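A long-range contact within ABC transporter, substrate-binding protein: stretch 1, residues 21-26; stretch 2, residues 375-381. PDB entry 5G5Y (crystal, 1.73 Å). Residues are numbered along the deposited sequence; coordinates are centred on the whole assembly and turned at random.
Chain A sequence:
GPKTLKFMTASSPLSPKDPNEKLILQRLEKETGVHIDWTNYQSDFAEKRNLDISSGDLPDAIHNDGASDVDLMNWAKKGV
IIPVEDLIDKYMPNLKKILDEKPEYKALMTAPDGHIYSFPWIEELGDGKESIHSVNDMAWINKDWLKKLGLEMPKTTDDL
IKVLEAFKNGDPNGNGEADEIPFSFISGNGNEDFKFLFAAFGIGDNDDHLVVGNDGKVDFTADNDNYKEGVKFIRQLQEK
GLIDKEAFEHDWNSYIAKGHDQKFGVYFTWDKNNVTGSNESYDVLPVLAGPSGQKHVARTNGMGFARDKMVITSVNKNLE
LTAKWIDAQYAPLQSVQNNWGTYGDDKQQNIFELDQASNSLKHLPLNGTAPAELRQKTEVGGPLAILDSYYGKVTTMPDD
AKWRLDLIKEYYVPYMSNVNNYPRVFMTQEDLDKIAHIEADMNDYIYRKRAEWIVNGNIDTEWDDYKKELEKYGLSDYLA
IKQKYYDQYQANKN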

ATOM      1  N   GLU A  21      -5.126  -2.987 -29.270  1.00 21.41           N
ATOM      2  CA  GLU A  21      -6.414  -2.300 -29.404  1.00 22.79           C
ATOM      3  C   GLU A  21      -6.623  -1.150 -28.375  1.00 23.96           C
ATOM      4  O   GLU A  21      -7.622  -0.448 -28.442  1.00 24.53           O
ATOM      5  N   LYS A  22      -5.709  -0.996 -27.414  1.00 19.92           N
ATOM      6  CA  LYS A  22      -5.689   0.152 -26.502  1.00 18.21           C
ATOM      7  C   LYS A  22      -5.100   1.388 -27.185  1.00 18.21           C
ATOM      8  O   LYS A  22      -4.086   1.305 -27.857  1.00 18.20           O
ATOM      9  N   LEU A  23      -5.771   2.524 -27.002  1.00 18.77           N
ATOM     10  CA  LEU A  23      -5.340   3.806 -27.566  1.00 17.76           C
ATOM     11  C   LEU A  23      -3.905   4.201 -27.149  1.00 17.47           C
ATOM     12  O   LEU A  23      -3.089   4.692 -27.985  1.00 17.15           O
ATOM     13  N   ILE A  24      -3.565   3.968 -25.882  1.00 16.97           N
ATOM     14  CA  ILE A  24      -2.188   4.239 -25.432  1.00 15.71           C
ATOM     15  C   ILE A  24      -1.164   3.487 -26.280  1.00 15.60           C
ATOM     16  O   ILE A  24      -0.134   4.045 -26.693  1.00 15.80           O
ATOM     17  N   LEU A  25      -1.392   2.213 -26.549  1.00 14.94           N
ATOM     18  CA  LEU A  25      -0.375   1.452 -27.261  1.00 15.51           C
ATOM     19  C   LEU A  25      -0.338   1.753 -28.777  1.00 16.50           C
ATOM     20  O   LEU A  25       0.693   1.591 -29.418  1.00 17.75           O
ATOM     21  N   GLN A  26      -1.474   2.162 -29.323  1.00 18.06           N
ATOM     22  CA  GLN A  26      -1.579   2.650 -30.724  1.00 19.69           C
ATOM     23  C   GLN A  26      -0.756   3.898 -30.940  1.00 19.79           C
ATOM     24  O   GLN A  26       0.055   3.959 -31.872  1.00 18.40           O
ATOM     25  N   ARG A 375     -10.624   2.606 -16.088  1.00 23.34           N
ATOM     26  CA  ARG A 375      -9.175   2.536 -15.846  1.00 21.46           C
ATOM     27  C   ARG A 375      -8.644   1.167 -16.329  1.00 20.58           C
ATOM     28  O   ARG A 375      -7.666   1.087 -17.088  1.00 21.52           O
ATOM     29  N   GLN A 376      -9.315   0.103 -15.911  1.00 20.19           N
ATOM     30  CA  GLN A 376      -8.935  -1.260 -16.311  1.00 21.26           C
ATOM     31  C   GLN A 376      -8.956  -1.478 -17.811  1.00 20.79           C
ATOM     32  O   GLN A 376      -8.168  -2.256 -18.315  1.00 21.10           O
ATOM     33  N   LYS A 377      -9.888  -0.819 -18.505  1.00 21.07           N
ATOM     34  CA  LYS A 377      -9.994  -0.928 -19.948  1.00 20.22           C
ATOM     35  C   LYS A 377      -8.928  -0.177 -20.727  1.00 19.12           C
ATOM     36  O   LYS A 377      -8.659  -0.546 -21.875  1.00 20.36           O
ATOM     37  N   THR A 378      -8.321   0.857 -20.116  1.00 18.25           N
ATOM     38  CA  THR A 378      -7.500   1.847 -20.844  1.00 17.69           C
ATOM     39  C   THR A 378      -6.055   2.018 -20.349  1.00 18.12           C
ATOM     40  O   THR A 378      -5.217   2.476 -21.118  1.00 17.69           O
ATOM     41  N   GLU A 379      -5.788   1.704 -19.079  1.00 17.67           N
ATOM     42  CA  GLU A 379      -4.432   1.710 -18.529  1.00 17.92           C
ATOM     43  C   GLU A 379      -3.602   0.588 -19.153  1.00 17.77           C
ATOM     44  O   GLU A 379      -4.138  -0.374 -19.726  1.00 19.05           O
ATOM     45  N   VAL A 380      -2.285   0.663 -19.002  1.00 16.66           N
ATOM     46  CA  VAL A 380      -1.439  -0.436 -19.425  1.00 17.96           C
ATOM     47  C   VAL A 380      -0.569  -1.044 -18.345  1.00 17.55           C
ATOM     48  O   VAL A 380      -0.033  -2.137 -18.558  1.00 17.08           O
ATOM     49  N   GLY A 381      -0.389  -0.367 -17.214  1.00 16.88           N
ATOM     50  CA  GLY A 381       0.473  -0.885 -16.154  1.00 17.31           C
ATOM     51  C   GLY A 381       1.906  -0.850 -16.617  1.00 16.93           C
ATOM     52  O   GLY A 381       2.304   0.057 -17.356  1.00 18.25           O
TER

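The contact joins the start of one helix to the end of another, and its longest reach is made by one extended lysine side chain. Lys 22, the N-cap residue of the first helix, points its CA-to-CB bond toward the second stretch and extends fully: chi1 is m (-69°), and chi2, chi3 and chi4 are all t. This rod carries the ammonium across to the end of the opposing helix, where Lys 22 NZ donates a hydrogen bond to Glu 379 O at 2.7 Å. Along the way Lys 22 CE lies 3.7 Å from Lys 377 O and Lys 22 CD 4.1 Å from Val 380 CG1, so the methylenes pass both carbonyl oxygen and hydrocarbon. Water 1 extends the polar end, accepting from Lys 22 NZ at 3.0 Å and donating to Gln 376 O at 2.8 Å. The lysine thus serves backbone carbonyls near a helix C-terminus, buried though it is.

Beside it is an apolar patch centred on Val 380, chi1 m (-47°), which also points toward its partner. Val 380 CG1 meets Ile 24 CG2 at 3.8 Å and Leu 25 CG at 4.0 Å. Ile 24 points inward with chi1 m and chi2 t, a conformation that places Ile 24 CD1 3.3 Å from Thr 378 O. Leu 25 starts sideways, but its m,t rotamer brings the end of the side chain nearer.

Water 2 ties the backbones together, accepting from Ile 24 N at 3.0 Å and donating to Thr 378 O at 2.7 Å; it thereby occupies an amide in the first turn of one helix and a carbonyl at the close of the other.

Thr 378 (chi1 p) and Glu 379 (p,t) point away, contributing main-chain oxygens instead. Glu 379 turns back along its own stretch, Glu 379 OE1 lying 2.9 Å from Arg 375 NE in a salt bridge whose hydrogen bond is weak.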

ATOM      1  CB  GLU A  21      -7.563  -3.314 -29.310  1.00 25.33           C
ATOM      2  CG  GLU A  21      -7.537  -4.309 -30.460  1.00 30.10           C
ATOM      3  CD  GLU A  21      -8.671  -5.327 -30.400  1.00 35.11           C
ATOM      4  OE1 GLU A  21      -9.604  -5.135 -29.602  1.00 39.49           O
ATOM      5  OE2 GLU A  21      -8.607  -6.332 -31.146  1.00 41.35           O
ATOM      6  CB  LYS A  22      -4.851  -0.159 -25.265  1.00 17.01           C
ATOM      7  CG  LYS A  22      -5.475  -1.188 -24.378  1.00 17.72           C
ATOM      8  CD  LYS A  22      -4.735  -1.369 -23.053  1.00 18.39           C
ATOM      9  CE  LYS A  22      -5.470  -2.353 -22.178  1.00 20.19           C
ATOM     10  NZ  LYS A  22      -4.773  -2.751 -20.911  1.00 22.21           N
ATOM     11  CB  LEU A  23      -6.384   4.887 -27.254  1.00 17.96           C
ATOM     12  CG  LEU A  23      -6.172   6.260 -27.851  1.00 19.39           C
ATOM     13  CD1 LEU A  23      -5.908   6.242 -29.366  1.00 20.65           C
ATOM     14  CD2 LEU A  23      -7.384   7.133 -27.546  1.00 19.57           C
ATOM     15  CB  ILE A  24      -2.012   3.922 -23.912  1.00 16.07           C
ATOM     16  CG1 ILE A  24      -2.681   5.010 -23.044  1.00 16.47           C
ATOM     17  CG2 ILE A  24      -0.555   3.854 -23.543  1.00 16.47           C
ATOM     18  CD1 ILE A  24      -2.782   4.637 -21.565  1.00 16.67           C
ATOM     19  CB  LEU A  25      -0.546  -0.021 -26.981  1.00 16.89           C
ATOM     20  CG  LEU A  25      -0.293  -0.303 -25.490  1.00 17.36           C
ATOM     21  CD1 LEU A  25      -0.717  -1.715 -25.179  1.00 17.19           C
ATOM     22  CD2 LEU A  25       1.179  -0.097 -25.136  1.00 17.48           C
ATOM     23  CB  GLN A  26      -3.049   2.938 -31.062  1.00 21.04           C
ATOM     24  CG  GLN A  26      -3.800   1.651 -31.270  1.00 22.32           C
ATOM     25  CD  GLN A  26      -5.304   1.800 -31.255  1.00 24.98           C
ATOM     26  OE1 GLN A  26      -5.843   2.900 -31.227  1.00 25.75           O
ATOM     27  NE2 GLN A  26      -5.988   0.681 -31.252  1.00 26.34           N
ATOM     28  CB  ARG A 375      -8.836   2.752 -14.387  1.00 20.56           C
ATOM     29  CG  ARG A 375      -7.342   2.641 -14.142  1.00 20.33           C
ATOM     30  CD  ARG A 375      -6.976   2.679 -12.666  1.00 21.14           C
ATOM     31  NE  ARG A 375      -5.512   2.598 -12.512  1.00 20.09           N
ATOM     32  CZ  ARG A 375      -4.862   2.668 -11.344  1.00 21.13           C
ATOM     33  NH1 ARG A 375      -5.528   2.831 -10.213  1.00 21.17           N
ATOM     34  NH2 ARG A 375      -3.536   2.593 -11.302  1.00 19.63           N
ATOM     35  CB  GLN A 376      -9.848  -2.295 -15.677  1.00 24.65           C
ATOM     36  CG  GLN A 376      -9.593  -2.626 -14.241  1.00 27.44           C
ATOM     37  CD  GLN A 376     -10.800  -3.375 -13.720  1.00 35.76           C
ATOM     38  OE1 GLN A 376     -10.962  -4.560 -14.023  1.00 38.87           O
ATOM     39  NE2 GLN A 376     -11.721  -2.660 -13.046  1.00 38.59           N
ATOM     40  CB  LYS A 377     -11.376  -0.459 -20.437  1.00 21.69           C
ATOM     41  CG  LYS A 377     -12.544  -1.307 -19.982  1.00 23.55           C
ATOM     42  CD  LYS A 377     -13.823  -0.676 -20.548  1.00 28.91           C
ATOM     43  CE  LYS A 377     -15.099  -1.328 -20.081  1.00 32.08           C
ATOM     44  NZ  LYS A 377     -16.261  -0.475 -20.460  1.00 33.50           N
ATOM     45  CB  THR A 378      -8.210   3.227 -20.910  1.00 18.86           C
ATOM     46  OG1 THR A 378      -8.373   3.816 -19.608  1.00 18.87           O
ATOM     47  CG2 THR A 378      -9.622   3.072 -21.584  1.00 18.77           C
ATOM     48  CB  GLU A 379      -4.445   1.491 -16.990  1.00 18.31           C
ATOM     49  CG  GLU A 379      -4.704   0.038 -16.593  1.00 21.35           C
ATOM     50  CD  GLU A 379      -5.029  -0.172 -15.107  1.00 25.86           C
ATOM     51  OE1 GLU A 379      -4.509   0.572 -14.255  1.00 25.06           O
ATOM     52  OE2 GLU A 379      -5.821  -1.093 -14.786  1.00 29.24           O
ATOM     53  CB  VAL A 380      -0.557  -0.068 -20.661  1.00 21.33           C
ATOM     54  CG1 VAL A 380      -1.392   0.619 -21.766  1.00 22.31           C
ATOM     55  CG2 VAL A 380       0.556   0.826 -20.288  1.00 22.81           C
TER
HETATM   56  O   HOH W   1      -5.805  -3.781 -18.313  1.00 22.36           O
HETATM   57  O   HOH W   2      -5.395   3.008 -23.773  1.00 16.85           O